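Local atomic coordinates of uncharacterized protein TP-0789 domain-containing protein (Nitrosomonas europaea ATCC 19718, PDB entry 3BUU), a protein that is of unknown function but belongs to the LolA superfamily, and so may bind lipid or a lipoprotein's acyl chains, as its outer-membrane-sorting relatives do. Residues N181-M193 with V202-D214. Sequence-based numbering, arbitrary orientation. Where two conformers were deposited one is given.
Sequences NILGEMRPTRIIM and VSVLDYSDMKLRD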
ATOM      1  N   ASN A 181     -16.881  -7.758   4.936  1.00 10.83           N
ATOM      2  CA  ASN A 181     -16.463  -8.799   5.882  1.00 11.12           C
ATOM      3  C   ASN A 181     -15.579  -9.830   5.147  1.00 10.27           C
ATOM      4  O   ASN A 181     -16.058 -10.602   4.303  1.00 12.47           O
ATOM      5  CB  ASN A 181     -17.684  -9.477   6.538  1.00 11.83           C
ATOM      6  CG  ASN A 181     -17.277 -10.622   7.437  1.00 12.30           C
ATOM      7  OD1 ASN A 181     -16.244 -10.538   8.117  1.00 17.10           O
ATOM      8  ND2 ASN A 181     -18.050 -11.687   7.457  1.00 15.45           N
ATOM      9  N   ILE A 182     -14.276  -9.812   5.440  1.00  9.21           N
ATOM     10  CA  ILE A 182     -13.290 -10.627   4.761  1.00 10.46           C
ATOM     11  C   ILE A 182     -12.342 -11.146   5.829  1.00  9.22           C
ATOM     12  O   ILE A 182     -11.682 -10.343   6.496  1.00  8.80           O
ATOM     13  CB  ILE A 182     -12.538  -9.793   3.707  1.00 10.73           C
ATOM     14  CG1 ILE A 182     -13.459  -9.294   2.583  1.00 11.85           C
ATOM     15  CG2 ILE A 182     -11.350 -10.576   3.154  1.00 12.85           C
ATOM     16  CD1 ILE A 182     -12.853  -8.179   1.762  1.00 15.01           C
ATOM     17  N   LEU A 183     -12.238 -12.466   5.989  1.00  9.32           N
ATOM     18  CA  LEU A 183     -11.176 -13.040   6.803  1.00  9.86           C
ATOM     19  C   LEU A 183     -11.088 -12.440   8.186  1.00  9.85           C
ATOM     20  O   LEU A 183     -10.011 -12.119   8.686  1.00 11.15           O
ATOM     21  CB  LEU A 183      -9.832 -12.953   6.059  1.00 11.48           C
ATOM     22  CG  LEU A 183      -9.801 -13.730   4.736  1.00 13.93           C
ATOM     23  CD1 LEU A 183      -8.524 -13.364   3.959  1.00 13.90           C
ATOM     24  CD2 LEU A 183      -9.877 -15.229   4.940  1.00 18.20           C
ATOM     25  N   GLY A 184     -12.243 -12.348   8.847  1.00 10.12           N
ATOM     26  CA  GLY A 184     -12.258 -11.974  10.259  1.00 10.43           C
ATOM     27  C   GLY A 184     -12.452 -10.511  10.582  1.00  8.06           C
ATOM     28  O   GLY A 184     -12.552 -10.157  11.785  1.00  9.05           O
ATOM     29  N   GLU A 185     -12.461  -9.630   9.567  1.00  8.29           N
ATOM     30  CA  GLU A 185     -12.631  -8.205   9.838  1.00  8.13           C
ATOM     31  C   GLU A 185     -13.490  -7.584   8.769  1.00  7.87           C
ATOM     32  O   GLU A 185     -13.609  -8.089   7.651  1.00  8.78           O
ATOM     33  CB  GLU A 185     -11.270  -7.462   9.816  1.00  9.11           C
ATOM     34  CG  GLU A 185     -10.242  -7.943  10.795  1.00 10.12           C
ATOM     35  CD  GLU A 185     -10.499  -7.628  12.245  1.00 13.44           C
ATOM     36  OE1 GLU A 185     -11.343  -6.770  12.583  1.00 14.42           O
ATOM     37  OE2 GLU A 185      -9.762  -8.238  13.069  1.00 15.72           O
HETATM   38  N   MSE A 186     -14.059  -6.412   9.072  1.00  8.65           N
HETATM   39  CA  MSE A 186     -14.573  -5.511   8.037  1.00  8.66           C
HETATM   40  C   MSE A 186     -13.368  -4.765   7.471  1.00  8.19           C
HETATM   41  O   MSE A 186     -12.782  -3.932   8.149  1.00  9.92           O
HETATM   42  CB  MSE A 186     -15.552  -4.530   8.659  1.00 10.05           C
HETATM   43  CG  MSE A 186     -16.854  -5.199   9.099  1.00 13.77           C
HETATM   44 SE   MSE A 186     -17.897  -5.912   7.684  1.00 26.37          SE
HETATM   45  CE  MSE A 186     -18.333  -4.275   6.796  1.00 22.61           C
ATOM     46  N   ARG A 187     -13.003  -5.098   6.236  1.00  7.78           N
ATOM     47  CA  ARG A 187     -11.791  -4.587   5.631  1.00  6.91           C
ATOM     48  C   ARG A 187     -12.151  -3.623   4.501  1.00  6.89           C
ATOM     49  O   ARG A 187     -13.094  -3.851   3.740  1.00  7.62           O
ATOM     50  CB  ARG A 187     -10.972  -5.706   5.009  1.00  7.14           C
ATOM     51  CG  ARG A 187     -10.673  -6.824   6.023  1.00  7.18           C
ATOM     52  CD  ARG A 187      -9.615  -7.748   5.485  1.00  8.02           C
ATOM     53  NE  ARG A 187      -9.344  -8.853   6.413  1.00  7.29           N
ATOM     54  CZ  ARG A 187      -8.581  -8.737   7.501  1.00  7.11           C
ATOM     55  NH1 ARG A 187      -7.913  -7.585   7.693  1.00  7.85           N
ATOM     56  NH2 ARG A 187      -8.433  -9.767   8.327  1.00  8.24           N
ATOM     57  N   PRO A 188     -11.356  -2.553   4.328  1.00  7.03           N
ATOM     58  CA  PRO A 188     -11.606  -1.655   3.199  1.00  7.11           C
ATOM     59  C   PRO A 188     -11.225  -2.351   1.893  1.00  7.35           C
ATOM     60  O   PRO A 188     -10.183  -2.971   1.824  1.00  9.82           O
ATOM     61  CB  PRO A 188     -10.678  -0.486   3.489  1.00  8.80           C
ATOM     62  CG  PRO A 188      -9.521  -1.080   4.289  1.00  9.08           C
ATOM     63  CD  PRO A 188     -10.182  -2.167   5.148  1.00  7.95           C
ATOM     64  N   THR A 189     -12.084  -2.276   0.904  1.00  7.39           N
ATOM     65  CA  THR A 189     -11.762  -2.852  -0.374  1.00  7.61           C
ATOM     66  C   THR A 189     -11.494  -1.819  -1.449  1.00  7.45           C
ATOM     67  O   THR A 189     -11.131  -2.178  -2.567  1.00  8.19           O
ATOM     68  CB  THR A 189     -12.837  -3.823  -0.860  1.00  8.59           C
ATOM     69  OG1 THR A 189     -14.023  -3.102  -1.181  1.00 10.36           O
ATOM     70  CG2 THR A 189     -13.134  -4.889   0.188  1.00 10.97           C
ATOM     71  N   ARG A 190     -11.617  -0.532  -1.102  1.00  7.58           N
ATOM     72  CA  ARG A 190     -11.260   0.537  -1.991  1.00  7.85           C
ATOM     73  C   ARG A 190     -10.382   1.528  -1.257  1.00  8.29           C
ATOM     74  O   ARG A 190     -10.679   1.917  -0.113  1.00  9.49           O
ATOM     75  CB  ARG A 190     -12.516   1.220  -2.506  1.00  9.27           C
ATOM     76  CG  ARG A 190     -12.197   2.442  -3.345  1.00 10.48           C
ATOM     77  CD  ARG A 190     -13.446   2.960  -4.014  1.00 12.04           C
ATOM     78  NE  ARG A 190     -13.707   2.141  -5.184  1.00 11.66           N
ATOM     79  CZ  ARG A 190     -14.447   2.521  -6.215  1.00 14.48           C
ATOM     80  NH1 ARG A 190     -15.111   3.673  -6.178  1.00 17.66           N
ATOM     81  NH2 ARG A 190     -14.532   1.734  -7.272  1.00 14.94           N
ATOM     82  N   ILE A 191      -9.307   1.947  -1.905  1.00  6.79           N
ATOM     83  CA  ILE A 191      -8.573   3.088  -1.396  0.50  6.70           C
ATOM     84  C   ILE A 191      -8.485   4.084  -2.521  1.00  5.84           C
ATOM     85  O   ILE A 191      -8.238   3.731  -3.667  1.00  7.13           O
ATOM     86  CB  ILE A 191      -7.155   2.734  -0.880  0.50  6.94           C
ATOM     87  CG1 ILE A 191      -7.190   1.801   0.331  0.50  7.17           C
ATOM     88  CG2 ILE A 191      -6.405   4.020  -0.505  0.50  7.96           C
ATOM     89  CD1 ILE A 191      -5.824   1.180   0.661  0.50  8.39           C
ATOM     90  N   ILE A 192      -8.718   5.345  -2.179  1.00  6.03           N
ATOM     91  CA  ILE A 192      -8.624   6.445  -3.153  1.00  6.41           C
ATOM     92  C   ILE A 192      -7.454   7.308  -2.791  1.00  6.52           C
ATOM     93  O   ILE A 192      -7.408   7.808  -1.689  1.00  8.47           O
ATOM     94  CB  ILE A 192      -9.925   7.257  -3.185  1.00  8.09           C
ATOM     95  CG1 ILE A 192     -11.140   6.331  -3.421  1.00 10.40           C
ATOM     96  CG2 ILE A 192      -9.848   8.346  -4.249  1.00  9.92           C
ATOM     97  CD1 ILE A 192     -11.867   6.044  -2.150  1.00 13.93           C
HETATM   98  N   MSE A 193      -6.527   7.463  -3.722  1.00  5.87           N
HETATM   99  CA  MSE A 193      -5.314   8.268  -3.515  0.50  5.86           C
HETATM  100  C   MSE A 193      -5.359   9.469  -4.423  1.00  5.45           C
HETATM  101  O   MSE A 193      -5.444   9.328  -5.640  1.00  6.68           O
HETATM  102  CB  MSE A 193      -4.026   7.471  -3.764  0.50  6.80           C
HETATM  103  CG  MSE A 193      -3.817   6.377  -2.705  0.50  7.32           C
HETATM  104 SE   MSE A 193      -2.059   5.599  -2.743  0.50 11.64          SE
HETATM  105  CE  MSE A 193      -2.348   4.556  -1.220  0.50  9.18           C
ATOM    106  N   VAL A 202      -6.304  11.252  -9.561  1.00  5.88           N
ATOM    107  CA  VAL A 202      -6.875  10.429  -8.496  1.00  6.72           C
ATOM    108  C   VAL A 202      -6.754   8.975  -8.923  1.00  6.15           C
ATOM    109  O   VAL A 202      -7.163   8.626 -10.050  1.00  8.06           O
ATOM    110  CB  VAL A 202      -8.345  10.792  -8.243  1.00  7.49           C
ATOM    111  CG1 VAL A 202      -8.956   9.868  -7.214  1.00 10.06           C
ATOM    112  CG2 VAL A 202      -8.456  12.249  -7.813  1.00  9.00           C
ATOM    113  N   SER A 203      -6.156   8.135  -8.071  1.00  6.15           N
ATOM    114  CA  SER A 203      -6.088   6.708  -8.316  1.00  6.22           C
ATOM    115  C   SER A 203      -7.012   5.985  -7.392  1.00  6.15           C
ATOM    116  O   SER A 203      -7.005   6.206  -6.173  1.00  7.53           O
ATOM    117  CB  SER A 203      -4.657   6.198  -8.066  1.00  7.22           C
ATOM    118  OG  SER A 203      -3.716   6.794  -8.958  1.00  7.62           O
ATOM    119  N   VAL A 204      -7.845   5.123  -7.970  1.00  6.33           N
ATOM    120  CA  VAL A 204      -8.807   4.321  -7.230  1.00  7.51           C
ATOM    121  C   VAL A 204      -8.318   2.883  -7.271  1.00  6.92           C
ATOM    122  O   VAL A 204      -8.232   2.274  -8.355  1.00  7.84           O
ATOM    123  CB  VAL A 204     -10.242   4.480  -7.787  1.00  7.94           C
ATOM    124  CG1 VAL A 204     -11.214   3.609  -7.022  1.00 10.23           C
ATOM    125  CG2 VAL A 204     -10.665   5.945  -7.768  1.00  9.83           C
ATOM    126  N   LEU A 205      -8.017   2.332  -6.094  1.00  6.95           N
ATOM    127  CA  LEU A 205      -7.509   0.963  -5.928  1.00  6.94           C
ATOM    128  C   LEU A 205      -8.597   0.087  -5.389  1.00  7.74           C
ATOM    129  O   LEU A 205      -9.109   0.357  -4.301  1.00  8.96           O
ATOM    130  CB  LEU A 205      -6.332   0.918  -4.932  1.00  8.14           C
ATOM    131  CG  LEU A 205      -5.069   1.671  -5.307  1.00  8.46           C
ATOM    132  CD1 LEU A 205      -5.208   3.171  -5.101  1.00 12.03           C
ATOM    133  CD2 LEU A 205      -3.925   1.156  -4.507  1.00 13.98           C
ATOM    134  N   ASP A 206      -8.965  -0.959  -6.137  1.00  7.42           N
ATOM    135  CA  ASP A 206      -9.966  -1.899  -5.680  1.00  8.08           C
ATOM    136  C   ASP A 206      -9.337  -3.267  -5.479  1.00  7.92           C
ATOM    137  O   ASP A 206      -8.667  -3.823  -6.381  1.00  8.78           O
ATOM    138  CB  ASP A 206     -11.090  -2.009  -6.712  1.00  9.75           C
ATOM    139  CG  ASP A 206     -11.993  -0.787  -6.694  1.00 10.74           C
ATOM    140  OD1 ASP A 206     -12.456  -0.395  -5.589  1.00 11.40           O
ATOM    141  OD2 ASP A 206     -12.263  -0.207  -7.754  1.00 13.74           O
ATOM    142  N   TYR A 207      -9.576  -3.818  -4.298  1.00  7.65           N
ATOM    143  CA  TYR A 207      -9.003  -5.085  -3.844  1.00  7.95           C
ATOM    144  C   TYR A 207     -10.026  -6.162  -3.962  1.00  8.40           C
ATOM    145  O   TYR A 207     -11.144  -5.961  -3.480  1.00 10.12           O
ATOM    146  CB  TYR A 207      -8.525  -5.001  -2.384  1.00  7.87           C
ATOM    147  CG  TYR A 207      -7.379  -4.092  -2.250  1.00  8.78           C
ATOM    148  CD1 TYR A 207      -6.112  -4.596  -2.163  1.00 10.09           C
ATOM    149  CD2 TYR A 207      -7.562  -2.685  -2.235  1.00 11.44           C
ATOM    150  CE1 TYR A 207      -4.986  -3.707  -2.057  1.00 12.87           C
ATOM    151  CE2 TYR A 207      -6.491  -1.815  -2.135  1.00 13.44           C
ATOM    152  CZ  TYR A 207      -5.220  -2.320  -2.079  1.00 12.35           C
ATOM    153  OH  TYR A 207      -4.176  -1.423  -1.969  1.00 14.51           O
ATOM    154  N   SER A 208      -9.669  -7.311  -4.536  1.00  7.15           N
ATOM    155  CA  SER A 208     -10.637  -8.408  -4.732  1.00  8.08           C
ATOM    156  C   SER A 208      -9.945  -9.730  -4.538  1.00  7.31           C
ATOM    157  O   SER A 208      -8.720  -9.866  -4.672  1.00  8.15           O
ATOM    158  CB  SER A 208     -11.288  -8.282  -6.096  1.00  9.15           C
ATOM    159  OG  SER A 208     -10.367  -8.427  -7.117  1.00 10.08           O
ATOM    160  N   ASP A 209     -10.781 -10.730  -4.288  1.00  8.66           N
ATOM    161  CA  ASP A 209     -10.370 -12.122  -4.122  1.00  9.96           C
ATOM    162  C   ASP A 209      -9.218 -12.283  -3.141  1.00  9.01           C
ATOM    163  O   ASP A 209      -8.259 -13.017  -3.413  1.00 10.68           O
ATOM    164  CB  ASP A 209     -10.029 -12.734  -5.468  1.00 12.07           C
ATOM    165  CG  ASP A 209     -10.059 -14.263  -5.403  1.00 15.72           C
ATOM    166  OD1 ASP A 209     -10.736 -14.837  -4.502  1.00 20.52           O
ATOM    167  OD2 ASP A 209      -9.376 -14.910  -6.191  1.00 20.66           O
HETATM  168  N   MSE A 210      -9.326 -11.642  -2.008  1.00  8.21           N
HETATM  169  CA  MSE A 210      -8.355 -11.811  -0.964  1.00  9.19           C
HETATM  170  C   MSE A 210      -8.457 -13.217  -0.380  1.00  8.32           C
HETATM  171  O   MSE A 210      -9.547 -13.643  -0.013  1.00 10.56           O
HETATM  172  CB  MSE A 210      -8.588 -10.751   0.100  1.00  9.13           C
HETATM  173  CG  MSE A 210      -7.467 -10.657   1.097  1.00 12.23           C
HETATM  174 SE   MSE A 210      -7.728  -9.247   2.417  1.00 19.22          SE
HETATM  175  CE  MSE A 210      -7.574  -7.736   1.279  1.00 19.77           C
ATOM    176  N   LYS A 211      -7.348 -13.921  -0.256  1.00  7.87           N
ATOM    177  CA  LYS A 211      -7.420 -15.268   0.299  1.00  8.43           C
ATOM    178  C   LYS A 211      -6.100 -15.568   0.963  1.00  7.00           C
ATOM    179  O   LYS A 211      -5.018 -15.162   0.506  1.00  8.01           O
ATOM    180  CB  LYS A 211      -7.724 -16.277  -0.785  1.00 10.93           C
ATOM    181  CG  LYS A 211      -6.700 -16.342  -1.821  1.00 12.07           C
ATOM    182  CD  LYS A 211      -7.137 -17.187  -2.983  1.00 19.21           C
ATOM    183  CE  LYS A 211      -8.064 -16.469  -3.891  1.00 22.94           C
ATOM    184  NZ  LYS A 211      -8.453 -17.321  -5.048  1.00 24.78           N
ATOM    185  N   LEU A 212      -6.171 -16.331   2.055  1.00  7.18           N
ATOM    186  CA  LEU A 212      -4.931 -16.746   2.726  1.00  8.15           C
ATOM    187  C   LEU A 212      -4.196 -17.747   1.862  1.00  7.99           C
ATOM    188  O   LEU A 212      -4.816 -18.524   1.126  1.00  9.67           O
ATOM    189  CB  LEU A 212      -5.263 -17.305   4.114  1.00 10.56           C
ATOM    190  CG  LEU A 212      -5.839 -16.203   5.045  1.00 11.78           C
ATOM    191  CD1 LEU A 212      -6.332 -16.771   6.360  1.00 17.53           C
ATOM    192  CD2 LEU A 212      -4.964 -15.012   5.256  1.00 13.35           C
ATOM    193  N   ARG A 213      -2.877 -17.722   1.908  1.00  7.59           N
ATOM    194  CA  ARG A 213      -2.091 -18.593   1.035  1.00  8.85           C
ATOM    195  C   ARG A 213      -0.773 -18.838   1.712  1.00  8.34           C
ATOM    196  O   ARG A 213      -0.193 -17.892   2.217  1.00  9.71           O
ATOM    197  CB  ARG A 213      -1.838 -17.896  -0.334  1.00 10.10           C
ATOM    198  CG  ARG A 213      -1.126 -18.793  -1.290  1.00 11.75           C
ATOM    199  CD  ARG A 213      -1.183 -18.421  -2.728  1.00 13.64           C
ATOM    200  NE  ARG A 213      -0.306 -19.322  -3.478  1.00 12.62           N
ATOM    201  CZ  ARG A 213      -0.055 -19.214  -4.773  1.00 14.82           C
ATOM    202  NH1 ARG A 213      -0.638 -18.254  -5.474  1.00 17.16           N
ATOM    203  NH2 ARG A 213       0.799 -20.042  -5.360  1.00 15.91           N
ATOM    204  N   ASP A 214      -0.274 -20.062   1.669  1.00  8.54           N
ATOM    205  CA  ASP A 214       1.060 -20.352   2.165  1.00  9.00           C
ATOM    206  C   ASP A 214       2.101 -19.838   1.173  1.00  8.24           C
ATOM    207  O   ASP A 214       2.052 -20.160  -0.029  1.00  8.70           O
ATOM    208  CB  ASP A 214       1.193 -21.864   2.373  1.00  9.99           C
ATOM    209  CG  ASP A 214       2.452 -22.244   3.096  1.00 14.74           C
ATOM    210  OD1 ASP A 214       3.074 -21.401   3.771  1.00 23.29           O
ATOM    211  OD2 ASP A 214       2.769 -23.424   3.067  1.00 18.54           O
TER
HETATM  212  O   HOH W   1     -14.263  -1.735  -3.769  1.00 15.06           O
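With CG anti to the backbone N (chi1 174°) and a bend at chi3 (-80°), Arg-190 lays its guanidinium alongside Asp-206, whose CG stands anti to its own carbonyl carbon. NE of Arg-190 donates to Asp-206 OD1 at 2.9 Å, a straight bond (169°) in the guanidinium plane, and its NH2 less straightly to OD2; together they make a side-on salt bridge, each oxygen using its syn lone pair. Arginine suits the place because its flat group also takes Val-204 CG1 over one face, 3.4 Å from NE of Arg-190. Cutting Arg-190 back to an alanine is likely to leave the Asp-206 carboxylate without its mate, the long, weak ion pair to Arg-33 being a poor replacement, and to uncover the Val-204 methyl. A water bridges Asp-206 OD1 to Thr-189 OG1, which also hydrogen-bonds to Asn-178 O on strand 170-182. Strands 185-195 and 202-212 form a hairpin of the antiparallel strands that, as in LolA relatives, probably wrap into an incomplete barrel; Ile-191 and Leu-205 make a hydrogen-bonded pair in it. Beside them, Ile-191 CD1 reaches Tyr-207 CE2 at 4.2 Å, while the tyrosine OH bonds to Arg-20. Thr-189 and Arg-190 form a classic bulge opposite Glu-177. Beyond it the strands diverge, and selenomethionine Met-210, long and bent at chi3, carries SE to 3.9 Å from both Ile-182 CG2 and Arg-187 CD.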